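Tumour necrosis factor receptor (Ectromelia virus, PDB 3ON9) probably blunts host immune defence by binding tumour necrosis factor and CC and CXC chemokines outside the cell, this chain being its C-terminal chemokine-binding SECRET domain. Local coordinates at residues I9-N14 / V125-A130; M107-T112 / D140-H145. One frame throughout, in Å; residues are numbered along the deposited sequence.

Interaction 1 (I9-N14 / V125-A130)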
ATOM      1  N   ILE A   9       2.209   0.610  10.350  1.00 15.49           N
ATOM      2  CA  ILE A   9       1.666  -0.002   9.138  1.00 14.85           C
ATOM      3  C   ILE A   9       2.350   0.627   7.937  1.00 15.52           C
ATOM      4  O   ILE A   9       2.455   1.854   7.839  1.00 16.68           O
ATOM      5  CB  ILE A   9       0.131   0.179   8.974  1.00 15.13           C
ATOM      6  CG1 ILE A   9      -0.612  -0.143  10.267  1.00 17.85           C
ATOM      7  CG2 ILE A   9      -0.392  -0.733   7.861  1.00 17.77           C
ATOM      8  CD1 ILE A   9      -2.126   0.093  10.176  1.00 19.10           C
ATOM      9  N   ASP A  10       2.803  -0.236   7.033  1.00 16.88           N
ATOM     10  CA  ASP A  10       3.500   0.146   5.821  1.00 15.53           C
ATOM     11  C   ASP A  10       2.709  -0.474   4.680  1.00 16.35           C
ATOM     12  O   ASP A  10       2.383  -1.657   4.719  1.00 18.00           O
ATOM     13  CB  ASP A  10       4.936  -0.404   5.882  1.00 16.74           C
ATOM     14  CG  ASP A  10       5.584  -0.544   4.517  1.00 23.08           C
ATOM     15  OD1 ASP A  10       6.169   0.446   4.040  1.00 29.04           O
ATOM     16  OD2 ASP A  10       5.520  -1.657   3.944  1.00 25.29           O
ATOM     17  N   VAL A  11       2.341   0.343   3.699  1.00 16.42           N
ATOM     18  CA  VAL A  11       1.667  -0.146   2.511  1.00 16.22           C
ATOM     19  C   VAL A  11       2.520   0.245   1.315  1.00 18.17           C
ATOM     20  O   VAL A  11       2.868   1.410   1.161  1.00 20.02           O
ATOM     21  CB  VAL A  11       0.245   0.458   2.384  1.00 17.49           C
ATOM     22  CG1 VAL A  11      -0.419  -0.023   1.098  1.00 17.71           C
ATOM     23  CG2 VAL A  11      -0.600   0.080   3.593  1.00 17.47           C
ATOM     24  N   GLU A  12       2.888  -0.738   0.493  1.00 15.17           N
ATOM     25  CA  GLU A  12       3.700  -0.502  -0.693  1.00 15.47           C
ATOM     26  C   GLU A  12       2.972  -1.012  -1.910  1.00 15.32           C
ATOM     27  O   GLU A  12       2.403  -2.102  -1.884  1.00 16.90           O
ATOM     28  CB  GLU A  12       5.033  -1.245  -0.605  1.00 18.52           C
ATOM     29  CG  GLU A  12       5.882  -0.879   0.582  1.00 22.28           C
ATOM     30  CD  GLU A  12       6.923  -1.945   0.881  1.00 25.88           C
ATOM     31  OE1 GLU A  12       7.781  -2.217   0.008  1.00 25.31           O
ATOM     32  OE2 GLU A  12       6.872  -2.518   1.989  1.00 25.14           O
ATOM     33  N   ILE A  13       3.013  -0.228  -2.981  1.00 14.48           N
ATOM     34  CA  ILE A  13       2.428  -0.634  -4.248  1.00 15.80           C
ATOM     35  C   ILE A  13       3.445  -0.411  -5.365  1.00 15.60           C
ATOM     36  O   ILE A  13       3.834   0.727  -5.647  1.00 16.00           O
ATOM     37  CB  ILE A  13       1.120   0.164  -4.555  1.00 12.99           C
ATOM     38  CG1 ILE A  13       0.154   0.160  -3.354  1.00 17.74           C
ATOM     39  CG2 ILE A  13       0.423  -0.411  -5.780  1.00 16.32           C
ATOM     40  CD1 ILE A  13       0.295   1.368  -2.404  1.00 16.50           C
ATOM     41  N   ASN A  14       3.883  -1.492  -6.012  1.00 13.39           N
ATOM     42  CA  ASN A  14       4.856  -1.373  -7.095  1.00 13.78           C
ATOM     43  C   ASN A  14       4.185  -1.731  -8.409  1.00 13.89           C
ATOM     44  O   ASN A  14       3.399  -2.668  -8.458  1.00 15.77           O
ATOM     45  CB  ASN A  14       6.080  -2.253  -6.813  1.00 13.62           C
ATOM     46  CG  ASN A  14       6.773  -1.853  -5.530  1.00 15.24           C
ATOM     47  OD1 ASN A  14       6.778  -0.674  -5.170  1.00 17.38           O
ATOM     48  ND2 ASN A  14       7.333  -2.824  -4.815  1.00 16.14           N
ATOM     49  N   VAL A 125       1.695  -5.661  -4.181  1.00 14.42           N
ATOM     50  CA  VAL A 125       1.255  -4.939  -3.001  1.00 15.54           C
ATOM     51  C   VAL A 125       1.805  -5.626  -1.756  1.00 17.64           C
ATOM     52  O   VAL A 125       1.781  -6.853  -1.650  1.00 15.65           O
ATOM     53  CB  VAL A 125      -0.277  -4.893  -2.933  1.00 14.47           C
ATOM     54  CG1 VAL A 125      -0.737  -4.278  -1.618  1.00 16.89           C
ATOM     55  CG2 VAL A 125      -0.801  -4.093  -4.108  1.00 14.81           C
ATOM     56  N   TYR A 126       2.329  -4.830  -0.830  1.00 14.83           N
ATOM     57  CA  TYR A 126       2.695  -5.332   0.486  1.00 15.86           C
ATOM     58  C   TYR A 126       2.011  -4.504   1.555  1.00 15.18           C
ATOM     59  O   TYR A 126       2.100  -3.279   1.548  1.00 16.78           O
ATOM     60  CB  TYR A 126       4.208  -5.284   0.701  1.00 15.91           C
ATOM     61  CG  TYR A 126       5.019  -5.896  -0.416  1.00 17.30           C
ATOM     62  CD1 TYR A 126       5.341  -7.252  -0.420  1.00 19.88           C
ATOM     63  CD2 TYR A 126       5.463  -5.116  -1.470  1.00 17.15           C
ATOM     64  CE1 TYR A 126       6.089  -7.803  -1.464  1.00 17.30           C
ATOM     65  CE2 TYR A 126       6.205  -5.657  -2.508  1.00 19.57           C
ATOM     66  CZ  TYR A 126       6.515  -6.987  -2.499  1.00 21.50           C
ATOM     67  OH  TYR A 126       7.266  -7.489  -3.550  1.00 22.03           O
ATOM     68  N   ILE A 127       1.328  -5.183   2.464  1.00 15.74           N
ATOM     69  CA  ILE A 127       0.764  -4.524   3.640  1.00 15.85           C
ATOM     70  C   ILE A 127       1.478  -5.132   4.837  1.00 16.30           C
ATOM     71  O   ILE A 127       1.384  -6.334   5.076  1.00 15.17           O
ATOM     72  CB  ILE A 127      -0.739  -4.764   3.741  1.00 16.61           C
ATOM     73  CG1 ILE A 127      -1.420  -4.221   2.481  1.00 19.08           C
ATOM     74  CG2 ILE A 127      -1.300  -4.062   5.000  1.00 15.64           C
ATOM     75  CD1 ILE A 127      -2.869  -4.608   2.340  1.00 20.09           C
ATOM     76  N   VAL A 128       2.203  -4.299   5.571  1.00 15.44           N
ATOM     77  CA  VAL A 128       3.141  -4.785   6.577  1.00 16.29           C
ATOM     78  C   VAL A 128       2.830  -4.171   7.927  1.00 15.41           C
ATOM     79  O   VAL A 128       2.855  -2.945   8.084  1.00 16.09           O
ATOM     80  CB  VAL A 128       4.582  -4.453   6.172  1.00 18.55           C
ATOM     81  CG1 VAL A 128       5.566  -4.981   7.210  1.00 18.93           C
ATOM     82  CG2 VAL A 128       4.884  -5.055   4.801  1.00 21.08           C
ATOM     83  N   TYR A 129       2.511  -5.026   8.888  1.00 15.15           N
ATOM     84  CA  TYR A 129       2.238  -4.590  10.241  1.00 15.22           C
ATOM     85  C   TYR A 129       3.419  -4.964  11.117  1.00 17.69           C
ATOM     86  O   TYR A 129       3.855  -6.130  11.130  1.00 18.30           O
ATOM     87  CB  TYR A 129       0.996  -5.291  10.767  1.00 16.34           C
ATOM     88  CG  TYR A 129      -0.232  -5.198   9.897  1.00 16.99           C
ATOM     89  CD1 TYR A 129      -1.221  -4.265  10.169  1.00 15.44           C
ATOM     90  CD2 TYR A 129      -0.417  -6.059   8.807  1.00 15.37           C
ATOM     91  CE1 TYR A 129      -2.353  -4.187   9.397  1.00 15.49           C
ATOM     92  CE2 TYR A 129      -1.560  -5.984   8.027  1.00 16.24           C
ATOM     93  CZ  TYR A 129      -2.527  -5.045   8.334  1.00 18.21           C
ATOM     94  OH  TYR A 129      -3.676  -4.960   7.588  1.00 18.26           O
ATOM     95  N   ALA A 130       3.943  -3.990  11.851  1.00 16.22           N
ATOM     96  CA  ALA A 130       5.078  -4.235  12.728  1.00 16.87           C
ATOM     97  C   ALA A 130       4.905  -3.624  14.106  1.00 17.08           C
ATOM     98  O   ALA A 130       4.449  -2.491  14.238  1.00 17.26           O
ATOM     99  CB  ALA A 130       6.365  -3.706  12.092  1.00 19.81           C
TER

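Interaction 2 (M107-T112 / D140-H145)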
ATOM      1  N   MET A 107      -0.425 -11.260  14.167  1.00 17.57           N
ATOM      2  CA  MET A 107      -1.195 -10.184  14.786  1.00 18.10           C
ATOM      3  C   MET A 107      -2.540 -10.040  14.088  1.00 20.12           C
ATOM      4  O   MET A 107      -2.670 -10.393  12.918  1.00 18.06           O
ATOM      5  CB  MET A 107      -0.418  -8.865  14.709  1.00 18.74           C
ATOM      6  CG  MET A 107       0.795  -8.828  15.614  1.00 20.32           C
ATOM      7  SD  MET A 107       1.963  -7.528  15.184  1.00 19.86           S
ATOM      8  CE  MET A 107       2.638  -8.125  13.634  1.00 17.34           C
ATOM      9  N   PRO A 108      -3.555  -9.555  14.813  1.00 19.26           N
ATOM     10  CA  PRO A 108      -4.901  -9.341  14.268  1.00 19.06           C
ATOM     11  C   PRO A 108      -4.970  -8.159  13.305  1.00 19.99           C
ATOM     12  O   PRO A 108      -4.560  -7.055  13.654  1.00 20.54           O
ATOM     13  CB  PRO A 108      -5.743  -9.021  15.517  1.00 23.40           C
ATOM     14  CG  PRO A 108      -4.929  -9.479  16.670  1.00 31.39           C
ATOM     15  CD  PRO A 108      -3.506  -9.298  16.261  1.00 22.54           C
ATOM     16  N   HIS A 109      -5.488  -8.417  12.111  1.00 18.55           N
ATOM     17  CA  HIS A 109      -5.786  -7.385  11.124  1.00 17.42           C
ATOM     18  C   HIS A 109      -6.455  -8.072   9.936  1.00 18.05           C
ATOM     19  O   HIS A 109      -6.317  -9.280   9.758  1.00 20.34           O
ATOM     20  CB  HIS A 109      -4.502  -6.668  10.687  1.00 17.82           C
ATOM     21  CG  HIS A 109      -3.357  -7.598  10.453  1.00 15.70           C
ATOM     22  ND1 HIS A 109      -3.246  -8.366   9.310  1.00 17.37           N
ATOM     23  CD2 HIS A 109      -2.297  -7.924  11.229  1.00 18.46           C
ATOM     24  CE1 HIS A 109      -2.160  -9.111   9.388  1.00 17.28           C
ATOM     25  NE2 HIS A 109      -1.570  -8.873  10.550  1.00 16.83           N
ATOM     26  N   SER A 110      -7.198  -7.310   9.139  1.00 18.25           N
ATOM     27  CA  SER A 110      -7.834  -7.859   7.943  1.00 22.30           C
ATOM     28  C   SER A 110      -7.463  -6.933   6.809  1.00 16.45           C
ATOM     29  O   SER A 110      -7.302  -5.729   7.026  1.00 16.53           O
ATOM     30  CB  SER A 110      -9.356  -7.868   8.096  1.00 29.52           C
ATOM     31  OG  SER A 110      -9.748  -8.476   9.313  1.00 36.90           O
ATOM     32  N   GLU A 111      -7.315  -7.473   5.611  1.00 16.84           N
ATOM     33  CA  GLU A 111      -7.005  -6.618   4.476  1.00 19.13           C
ATOM     34  C   GLU A 111      -7.605  -7.138   3.173  1.00 18.71           C
ATOM     35  O   GLU A 111      -7.814  -8.345   3.001  1.00 19.28           O
ATOM     36  CB  GLU A 111      -5.493  -6.357   4.368  1.00 23.46           C
ATOM     37  CG  GLU A 111      -4.583  -7.562   4.444  1.00 23.33           C
ATOM     38  CD  GLU A 111      -4.493  -8.202   5.828  1.00 19.71           C
ATOM     39  OE1 GLU A 111      -4.336  -7.502   6.860  1.00 19.06           O
ATOM     40  OE2 GLU A 111      -4.580  -9.433   5.874  1.00 18.94           O
ATOM     41  N   THR A 112      -7.937  -6.203   2.286  1.00 18.01           N
ATOM     42  CA  THR A 112      -8.390  -6.542   0.939  1.00 18.28           C
ATOM     43  C   THR A 112      -7.692  -5.638  -0.046  1.00 19.09           C
ATOM     44  O   THR A 112      -7.475  -4.448   0.221  1.00 20.75           O
ATOM     45  CB  THR A 112      -9.910  -6.399   0.749  1.00 19.28           C
ATOM     46  OG1 THR A 112     -10.264  -5.011   0.624  1.00 28.52           O
ATOM     47  CG2 THR A 112     -10.654  -7.047   1.903  1.00 18.12           C
ATOM     48  N   ASP A 140       4.213  -8.928  10.334  1.00 16.26           N
ATOM     49  CA  ASP A 140       3.305  -9.617   9.413  1.00 15.56           C
ATOM     50  C   ASP A 140       3.437  -8.936   8.054  1.00 16.19           C
ATOM     51  O   ASP A 140       3.260  -7.718   7.939  1.00 18.06           O
ATOM     52  CB  ASP A 140       1.845  -9.506   9.878  1.00 16.55           C
ATOM     53  CG  ASP A 140       1.501 -10.459  10.990  1.00 16.15           C
ATOM     54  OD1 ASP A 140       2.217 -11.469  11.181  1.00 18.68           O
ATOM     55  OD2 ASP A 140       0.491 -10.201  11.682  1.00 17.35           O
ATOM     56  N   VAL A 141       3.775  -9.718   7.035  1.00 15.96           N
ATOM     57  CA  VAL A 141       3.916  -9.219   5.677  1.00 15.28           C
ATOM     58  C   VAL A 141       2.852  -9.852   4.801  1.00 17.47           C
ATOM     59  O   VAL A 141       2.913 -11.056   4.511  1.00 19.16           O
ATOM     60  CB  VAL A 141       5.304  -9.536   5.092  1.00 17.23           C
ATOM     61  CG1 VAL A 141       5.381  -9.078   3.636  1.00 19.07           C
ATOM     62  CG2 VAL A 141       6.393  -8.882   5.921  1.00 20.09           C
ATOM     63  N   VAL A 142       1.871  -9.056   4.382  1.00 15.29           N
ATOM     64  CA  VAL A 142       0.818  -9.557   3.503  1.00 15.11           C
ATOM     65  C   VAL A 142       1.179  -9.170   2.071  1.00 14.58           C
ATOM     66  O   VAL A 142       1.196  -7.980   1.732  1.00 16.46           O
ATOM     67  CB  VAL A 142      -0.566  -8.985   3.869  1.00 16.44           C
ATOM     68  CG1 VAL A 142      -1.649  -9.723   3.101  1.00 18.63           C
ATOM     69  CG2 VAL A 142      -0.819  -9.086   5.377  1.00 17.28           C
ATOM     70  N   ALA A 143       1.498 -10.158   1.239  1.00 14.97           N
ATOM     71  CA  ALA A 143       2.034  -9.884  -0.100  1.00 16.29           C
ATOM     72  C   ALA A 143       1.101 -10.324  -1.218  1.00 15.76           C
ATOM     73  O   ALA A 143       0.469 -11.377  -1.131  1.00 15.36           O
ATOM     74  CB  ALA A 143       3.424 -10.523  -0.274  1.00 17.53           C
ATOM     75  N   TYR A 144       0.991  -9.487  -2.252  1.00 14.96           N
ATOM     76  CA  TYR A 144       0.166  -9.788  -3.415  1.00 17.32           C
ATOM     77  C   TYR A 144       0.978  -9.530  -4.678  1.00 16.92           C
ATOM     78  O   TYR A 144       1.727  -8.552  -4.748  1.00 15.76           O
ATOM     79  CB  TYR A 144      -1.064  -8.880  -3.471  1.00 15.43           C
ATOM     80  CG  TYR A 144      -1.915  -8.820  -2.218  1.00 15.01           C
ATOM     81  CD1 TYR A 144      -3.150  -9.438  -2.176  1.00 15.28           C
ATOM     82  CD2 TYR A 144      -1.493  -8.109  -1.098  1.00 14.57           C
ATOM     83  CE1 TYR A 144      -3.942  -9.378  -1.039  1.00 17.67           C
ATOM     84  CE2 TYR A 144      -2.280  -8.035   0.040  1.00 16.52           C
ATOM     85  CZ  TYR A 144      -3.507  -8.670   0.056  1.00 17.35           C
ATOM     86  OH  TYR A 144      -4.306  -8.614   1.174  1.00 20.24           O
ATOM     87  N   HIS A 145       0.820 -10.394  -5.678  1.00 16.15           N
ATOM     88  CA  HIS A 145       1.509 -10.215  -6.955  1.00 14.62           C
ATOM     89  C   HIS A 145       0.633 -10.669  -8.118  1.00 17.55           C
ATOM     90  O   HIS A 145       0.135 -11.796  -8.102  1.00 19.30           O
ATOM     91  CB  HIS A 145       2.804 -11.050  -6.986  1.00 14.85           C
ATOM     92  CG  HIS A 145       3.694 -10.839  -5.802  1.00 15.30           C
ATOM     93  ND1 HIS A 145       4.381  -9.662  -5.587  1.00 14.74           N
ATOM     94  CD2 HIS A 145       4.017 -11.657  -4.771  1.00 17.02           C
ATOM     95  CE1 HIS A 145       5.078  -9.761  -4.472  1.00 14.34           C
ATOM     96  NE2 HIS A 145       4.879 -10.966  -3.957  1.00 16.82           N
TER
HETATM   97  O   HOH W   1      -6.587 -10.167   1.413  1.00 19.05           O

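Interaction 1 (I9-N14 / V125-A130)
D10 and V128 pair through both of their backbone groups, and E12 and Y126 do the same two residues further along. The four N-H...O bonds are short and fairly straight, with D10 N to V128 O at 2.9 Å. Between these hydrogen-bonded pairs lie the non-hydrogen-bonded ones, where CA-H groups point at carbonyls, as V11 CA does at Y126 O (3.3 Å). Strands 8-16 and 122-130 thus run antiparallel in the middle of one five-stranded sheet of the beta-sandwich. I9, V11, I13, V125 and I127 face the core, beta-branched residues that suit a strand, with the tyrosine Y129 at one end. I13, V125, I127 and Y129 pack on L85 and I83 of strand 82-89 in the second sheet, I9 and V11 on F51 of strand 51-59. Across the pair the methyls meet at van der Waals distance, I13 CG2 to V125 CG2 at 4.2 Å. The other face carries the partly exposed D10, E12, Y126 and V128. CB of E12 meets the edge of the Y126 ring at CD2 (4.0 Å). D10 lies alongside V128, with OD2 3.6 Å from V128 CG2; the same OD2 is 2.5 Å from E12 OE2, so one acid probably holds a proton.

Interaction 2 (M107-T112 / D140-H145)
The imidazole of H109 meets D140 and E111 at its edge, while the ring of Y129 stacks with it and Y105 meets it obliquely. NE2 of H109 donates to D140 OD2 at 2.7 Å, nearly straight (168°) and in the ring plane, although that plane is turned 65° from the carboxylate. ND1 donates to E111 OE1 at 2.8 Å, the acceptor lying somewhat out of the ring plane. With both nitrogens donating to carboxylates, the imidazole is probably protonated, and its rotation is fixed from two ends. Histidine suits this place because one small ring can join two acids. D140 OD2 takes two donors: H109 NE2 on its anti side and M107 N, at 2.9 Å, on its syn side. M107 CE packs 3.6 Å from the same D140 OD2. E111, whose CG sits between its backbone N and carbonyl carbon (chi1 49°), reaches tip to tip toward V142, with CD 3.8 Å from CG2; its OE1 is also hydrogen-bonded to Y129 OH. The hydroxyl of Y144 reaches E111 CG (3.4 Å), and a water in the plane of the tyrosine ring bridges Y144 OH to E111 O. Strand 140-145, at the border of the five-stranded sheet, faces strand 110-116 of the six-stranded sheet, the axes of 110-112 and 140-145 being 9.7 Å apart at closest, with Y129 and I127 of strand 122-130 alongside.

From the N terminus, strand 8-16 finds this partner only at strand 122-130, and interaction 1 closes a loop of 110 residues that contains the whole six-stranded sheet and strands 51-59 and 62-69 of the other. Before that loop is complete the chain passes through 107-112, whose partner 140-145 comes only after 125-130; interaction 2 closes a shorter loop of 27 residues, so the two cross rather than nest. Interaction 1 joins neighbours within one sheet, whereas interaction 2 spans the two sheets of the sandwich. Strand 122-130 connects them: V125 O lies 2.8 Å from Y144 N, where strand 140-145 joins the sheet, and Y126 OH packs 3.3 Å from H145 CE1.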